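Local structure of putative uncharacterized protein (Chaetomium thermophilum, 5IJP) at residues 72-84 with 122-134. The protein is the SPX domain of a Vtc4 protein, a helical bundle that binds inositol hexakisphosphate and probably senses inositol polyphosphates in phosphate homeostasis. Sequence-based numbering, arbitrary orientation.
Sequences KQQVKAMEISRRI and DIIADVHDLAKFV
Ile80 and Leu130 interlock as reciprocal knobs into holes where the two long antiparallel helices of the SPX helical bundle, 52-97 and 110-151, run side by side, their local axes 10.6 Å apart at 163°. Ile80 fills the hollow walled by Ile123, Asp126, Val127 and Leu130: its CG2 branch nestles against the CG2 methyls of Ile123 and Val127, while CD1 reaches Leu130 CD2. In return Leu130 drops among Gln73, Lys76, Ala77 and Ile80. Leu130 CG stands anti to its own backbone N (chi1 177°), which carries the fork into this hollow; Leu130 CD1 lies against Lys76 CB and Leu130 CD2 against Ala77 CB, both at 3.8 Å; Tyr174 of helix 171-190 also touches Ala77 and Leu130. Farther along, Gln73 CG meets the edge of the Phe133 ring, which stacks on Tyr15. At the other end, Ile123 CG1 lies over one face of the Arg83 guanidinium, whose edge forms salt bridges with Asp122 and Asp126. Were Arg83 an alanine, both carboxylates would probably lose their shared partner and Ile123 CG1 the flat group it packs on. Asp126 OD2 bridges Arg83 NH1 (2.9 Å) and, more loosely, Lys76 NZ (3.6 Å), completing a four-residue salt-bridge network. Asp122 OD1 alone accepts hydrogen bonds from both terminal nitrogens of Arg83, NH2 at 2.8 Å and NH1 at 3.2 Å.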
loop_
_atom_site.group_PDB
_atom_site.type_symbol
_atom_site.label_atom_id
_atom_site.label_comp_id
_atom_site.label_asym_id
_atom_site.label_seq_id
_atom_site.Cartn_x
_atom_site.Cartn_y
_atom_site.Cartn_z
ATOM N N LYS A 72 -6.598 4.778 -0.952
ATOM C CA LYS A 72 -5.824 5.280 0.191
ATOM C C LYS A 72 -4.359 5.524 -0.195
ATOM O O LYS A 72 -3.758 6.489 0.284
ATOM C CB LYS A 72 -5.936 4.329 1.399
ATOM C CG LYS A 72 -5.345 4.872 2.709
ATOM C CD LYS A 72 -6.193 5.973 3.349
ATOM C CE LYS A 72 -5.426 6.722 4.408
ATOM N NZ LYS A 72 -6.264 7.760 5.061
ATOM N N GLN A 73 -3.802 4.663 -1.078
ATOM C CA GLN A 73 -2.434 4.774 -1.593
ATOM C C GLN A 73 -2.274 6.057 -2.412
ATOM O O GLN A 73 -1.216 6.679 -2.362
ATOM C CB GLN A 73 -2.076 3.556 -2.459
ATOM C CG GLN A 73 -1.633 2.328 -1.664
ATOM C CD GLN A 73 -1.262 1.139 -2.527
ATOM O OE1 GLN A 73 -1.193 1.209 -3.762
ATOM N NE2 GLN A 73 -0.998 0.013 -1.887
ATOM N N GLN A 74 -3.334 6.454 -3.146
ATOM C CA GLN A 74 -3.370 7.652 -3.982
ATOM C C GLN A 74 -3.430 8.936 -3.153
ATOM O O GLN A 74 -2.613 9.830 -3.378
ATOM C CB GLN A 74 -4.547 7.584 -4.972
ATOM C CG GLN A 74 -4.573 8.730 -5.979
ATOM C CD GLN A 74 -5.595 8.513 -7.056
ATOM O OE1 GLN A 74 -5.451 7.636 -7.914
ATOM N NE2 GLN A 74 -6.640 9.323 -7.048
ATOM N N VAL A 75 -4.407 9.033 -2.223
ATOM C CA VAL A 75 -4.641 10.195 -1.353
ATOM C C VAL A 75 -3.381 10.560 -0.554
ATOM O O VAL A 75 -2.971 11.722 -0.570
ATOM C CB VAL A 75 -5.899 10.022 -0.444
ATOM C CG1 VAL A 75 -6.124 11.242 0.448
ATOM C CG2 VAL A 75 -7.150 9.739 -1.272
ATOM N N LYS A 76 -2.755 9.564 0.103
ATOM C CA LYS A 76 -1.559 9.760 0.921
ATOM C C LYS A 76 -0.323 10.176 0.109
ATOM O O LYS A 76 0.357 11.120 0.513
ATOM C CB LYS A 76 -1.272 8.525 1.792
ATOM C CG LYS A 76 -0.373 8.812 2.995
ATOM C CD LYS A 76 -1.141 9.367 4.203
ATOM C CE LYS A 76 -0.327 10.357 5.007
ATOM N NZ LYS A 76 0.792 9.711 5.747
ATOM N N ALA A 77 -0.047 9.498 -1.029
ATOM C CA ALA A 77 1.100 9.798 -1.899
ATOM C C ALA A 77 1.027 11.198 -2.504
ATOM O O ALA A 77 2.051 11.881 -2.578
ATOM C CB ALA A 77 1.216 8.759 -3.000
ATOM N N MET A 78 -0.180 11.625 -2.922
ATOM C CA MET A 78 -0.428 12.944 -3.503
ATOM C C MET A 78 -0.279 14.050 -2.465
ATOM O O MET A 78 0.185 15.140 -2.804
ATOM C CB MET A 78 -1.803 12.993 -4.166
ATOM C CG MET A 78 -1.785 12.505 -5.598
ATOM S SD MET A 78 -3.430 12.257 -6.308
ATOM C CE MET A 78 -4.115 13.879 -6.124
ATOM N N GLU A 79 -0.654 13.761 -1.200
ATOM C CA GLU A 79 -0.513 14.681 -0.068
ATOM C C GLU A 79 0.972 14.850 0.255
ATOM O O GLU A 79 1.399 15.957 0.581
ATOM C CB GLU A 79 -1.283 14.170 1.158
ATOM C CG GLU A 79 -2.751 14.563 1.155
ATOM C CD GLU A 79 -3.668 13.808 2.102
ATOM O OE1 GLU A 79 -3.221 12.815 2.721
ATOM O OE2 GLU A 79 -4.852 14.201 2.204
ATOM N N ILE A 80 1.757 13.753 0.126
ATOM C CA ILE A 80 3.208 13.724 0.330
ATOM C C ILE A 80 3.893 14.539 -0.784
ATOM O O ILE A 80 4.778 15.340 -0.486
ATOM C CB ILE A 80 3.737 12.261 0.463
ATOM C CG1 ILE A 80 3.346 11.660 1.835
ATOM C CG2 ILE A 80 5.256 12.175 0.253
ATOM C CD1 ILE A 80 3.304 10.119 1.903
ATOM N N SER A 81 3.445 14.366 -2.052
ATOM C CA SER A 81 3.951 15.093 -3.225
ATOM C C SER A 81 3.715 16.601 -3.075
ATOM O O SER A 81 4.566 17.396 -3.479
ATOM C CB SER A 81 3.294 14.582 -4.503
ATOM O OG SER A 81 3.672 13.243 -4.778
ATOM N N ARG A 82 2.569 16.979 -2.467
ATOM C CA ARG A 82 2.188 18.360 -2.171
ATOM C C ARG A 82 3.085 18.889 -1.040
ATOM O O ARG A 82 3.543 20.029 -1.115
ATOM C CB ARG A 82 0.700 18.427 -1.776
ATOM C CG ARG A 82 0.162 19.838 -1.534
ATOM C CD ARG A 82 -1.087 19.823 -0.666
ATOM N NE ARG A 82 -0.802 19.394 0.706
ATOM C CZ ARG A 82 -1.715 18.936 1.558
ATOM N NH1 ARG A 82 -1.362 18.567 2.781
ATOM N NH2 ARG A 82 -2.988 18.842 1.192
ATOM N N ARG A 83 3.350 18.045 -0.011
ATOM C CA ARG A 83 4.214 18.360 1.133
ATOM C C ARG A 83 5.665 18.567 0.696
ATOM O O ARG A 83 6.349 19.418 1.266
ATOM C CB ARG A 83 4.134 17.267 2.209
ATOM C CG ARG A 83 2.949 17.416 3.155
ATOM C CD ARG A 83 3.032 16.446 4.319
ATOM N NE ARG A 83 4.002 16.881 5.327
ATOM C CZ ARG A 83 4.370 16.158 6.379
ATOM N NH1 ARG A 83 3.860 14.948 6.576
ATOM N NH2 ARG A 83 5.256 16.636 7.242
ATOM N N ILE A 84 6.128 17.796 -0.312
ATOM C CA ILE A 84 7.478 17.901 -0.876
ATOM C C ILE A 84 7.597 19.222 -1.650
ATOM O O ILE A 84 8.564 19.953 -1.443
ATOM C CB ILE A 84 7.864 16.646 -1.723
ATOM C CG1 ILE A 84 8.089 15.418 -0.811
ATOM C CG2 ILE A 84 9.109 16.901 -2.603
ATOM C CD1 ILE A 84 8.018 14.050 -1.501
ATOM N N ASP A 122 10.026 14.280 8.666
ATOM C CA ASP A 122 8.653 13.846 8.924
ATOM C C ASP A 122 8.028 13.295 7.640
ATOM O O ASP A 122 7.261 12.334 7.702
ATOM C CB ASP A 122 7.815 15.009 9.472
ATOM C CG ASP A 122 6.472 14.587 10.029
ATOM O OD1 ASP A 122 5.463 14.719 9.305
ATOM O OD2 ASP A 122 6.429 14.129 11.191
ATOM N N ILE A 123 8.376 13.894 6.478
ATOM C CA ILE A 123 7.901 13.460 5.160
ATOM C C ILE A 123 8.557 12.113 4.807
ATOM O O ILE A 123 7.865 11.227 4.309
ATOM C CB ILE A 123 8.086 14.547 4.055
ATOM C CG1 ILE A 123 7.544 15.922 4.514
ATOM C CG2 ILE A 123 7.419 14.122 2.736
ATOM C CD1 ILE A 123 8.213 17.147 3.852
ATOM N N ILE A 124 9.869 11.948 5.118
ATOM C CA ILE A 124 10.635 10.707 4.893
ATOM C C ILE A 124 9.990 9.555 5.683
ATOM O O ILE A 124 9.813 8.463 5.135
ATOM C CB ILE A 124 12.156 10.881 5.210
ATOM C CG1 ILE A 124 12.795 11.953 4.298
ATOM C CG2 ILE A 124 12.923 9.547 5.094
ATOM C CD1 ILE A 124 14.007 12.649 4.876
ATOM N N ALA A 125 9.605 9.824 6.951
ATOM C CA ALA A 125 8.929 8.871 7.835
ATOM C C ALA A 125 7.543 8.526 7.277
ATOM O O ALA A 125 7.140 7.364 7.336
ATOM C CB ALA A 125 8.808 9.450 9.235
ATOM N N ASP A 126 6.842 9.529 6.698
ATOM C CA ASP A 126 5.530 9.366 6.070
ATOM C C ASP A 126 5.631 8.546 4.778
ATOM O O ASP A 126 4.696 7.811 4.456
ATOM C CB ASP A 126 4.860 10.730 5.820
ATOM C CG ASP A 126 4.161 11.337 7.029
ATOM O OD1 ASP A 126 4.597 11.064 8.173
ATOM O OD2 ASP A 126 3.198 12.107 6.831
ATOM N N VAL A 127 6.774 8.653 4.057
ATOM C CA VAL A 127 7.065 7.892 2.834
ATOM C C VAL A 127 7.244 6.417 3.231
ATOM O O VAL A 127 6.630 5.548 2.616
ATOM C CB VAL A 127 8.287 8.464 2.046
ATOM C CG1 VAL A 127 8.804 7.479 0.996
ATOM C CG2 VAL A 127 7.947 9.796 1.391
ATOM N N HIS A 128 8.051 6.159 4.288
ATOM C CA HIS A 128 8.326 4.828 4.836
ATOM C C HIS A 128 7.057 4.161 5.378
ATOM O O HIS A 128 6.867 2.965 5.154
ATOM C CB HIS A 128 9.427 4.896 5.912
ATOM C CG HIS A 128 9.693 3.593 6.603
ATOM N ND1 HIS A 128 9.422 3.424 7.950
ATOM C CD2 HIS A 128 10.174 2.429 6.106
ATOM C CE1 HIS A 128 9.758 2.175 8.230
ATOM N NE2 HIS A 128 10.213 1.537 7.152
ATOM N N ASP A 129 6.190 4.935 6.070
ATOM C CA ASP A 129 4.918 4.445 6.613
ATOM C C ASP A 129 3.944 4.076 5.492
ATOM O O ASP A 129 3.191 3.112 5.638
ATOM C CB ASP A 129 4.292 5.461 7.585
ATOM C CG ASP A 129 4.998 5.574 8.926
ATOM O OD1 ASP A 129 5.394 4.524 9.483
ATOM O OD2 ASP A 129 5.110 6.705 9.442
ATOM N N LEU A 130 3.982 4.825 4.368
ATOM C CA LEU A 130 3.165 4.555 3.183
ATOM C C LEU A 130 3.740 3.339 2.448
ATOM O O LEU A 130 2.973 2.502 1.975
ATOM C CB LEU A 130 3.095 5.789 2.257
ATOM C CG LEU A 130 2.329 5.642 0.928
ATOM C CD1 LEU A 130 0.833 5.457 1.148
ATOM C CD2 LEU A 130 2.567 6.828 0.037
ATOM N N ALA A 131 5.089 3.233 2.386
ATOM C CA ALA A 131 5.810 2.113 1.771
ATOM C C ALA A 131 5.520 0.820 2.535
ATOM O O ALA A 131 5.399 -0.233 1.913
ATOM C CB ALA A 131 7.305 2.391 1.755
ATOM N N LYS A 132 5.377 0.918 3.881
ATOM C CA LYS A 132 5.034 -0.189 4.778
ATOM C C LYS A 132 3.608 -0.657 4.485
ATOM O O LYS A 132 3.357 -1.863 4.480
ATOM C CB LYS A 132 5.157 0.243 6.251
ATOM C CG LYS A 132 6.347 -0.362 6.989
ATOM C CD LYS A 132 5.998 -1.692 7.667
ATOM C CE LYS A 132 7.024 -2.117 8.694
ATOM N NZ LYS A 132 8.298 -2.567 8.070
ATOM N N PHE A 133 2.687 0.302 4.220
ATOM C CA PHE A 133 1.286 0.046 3.876
ATOM C C PHE A 133 1.194 -0.644 2.513
ATOM O O PHE A 133 0.450 -1.612 2.384
ATOM C CB PHE A 133 0.459 1.349 3.906
ATOM C CG PHE A 133 -0.978 1.224 3.447
ATOM C CD1 PHE A 133 -1.945 0.668 4.276
ATOM C CD2 PHE A 133 -1.369 1.691 2.197
ATOM C CE1 PHE A 133 -3.274 0.558 3.853
ATOM C CE2 PHE A 133 -2.699 1.583 1.776
ATOM C CZ PHE A 133 -3.643 1.019 2.608
ATOM N N VAL A 134 1.968 -0.165 1.514
ATOM C CA VAL A 134 2.028 -0.748 0.166
ATOM C C VAL A 134 2.588 -2.185 0.264
ATOM O O VAL A 134 2.039 -3.088 -0.364
ATOM C CB VAL A 134 2.812 0.160 -0.835
ATOM C CG1 VAL A 134 3.044 -0.536 -2.176
ATOM C CG2 VAL A 134 2.093 1.489 -1.054
HETATM O O HOH W 1 -0.793 -2.843 -2.053
#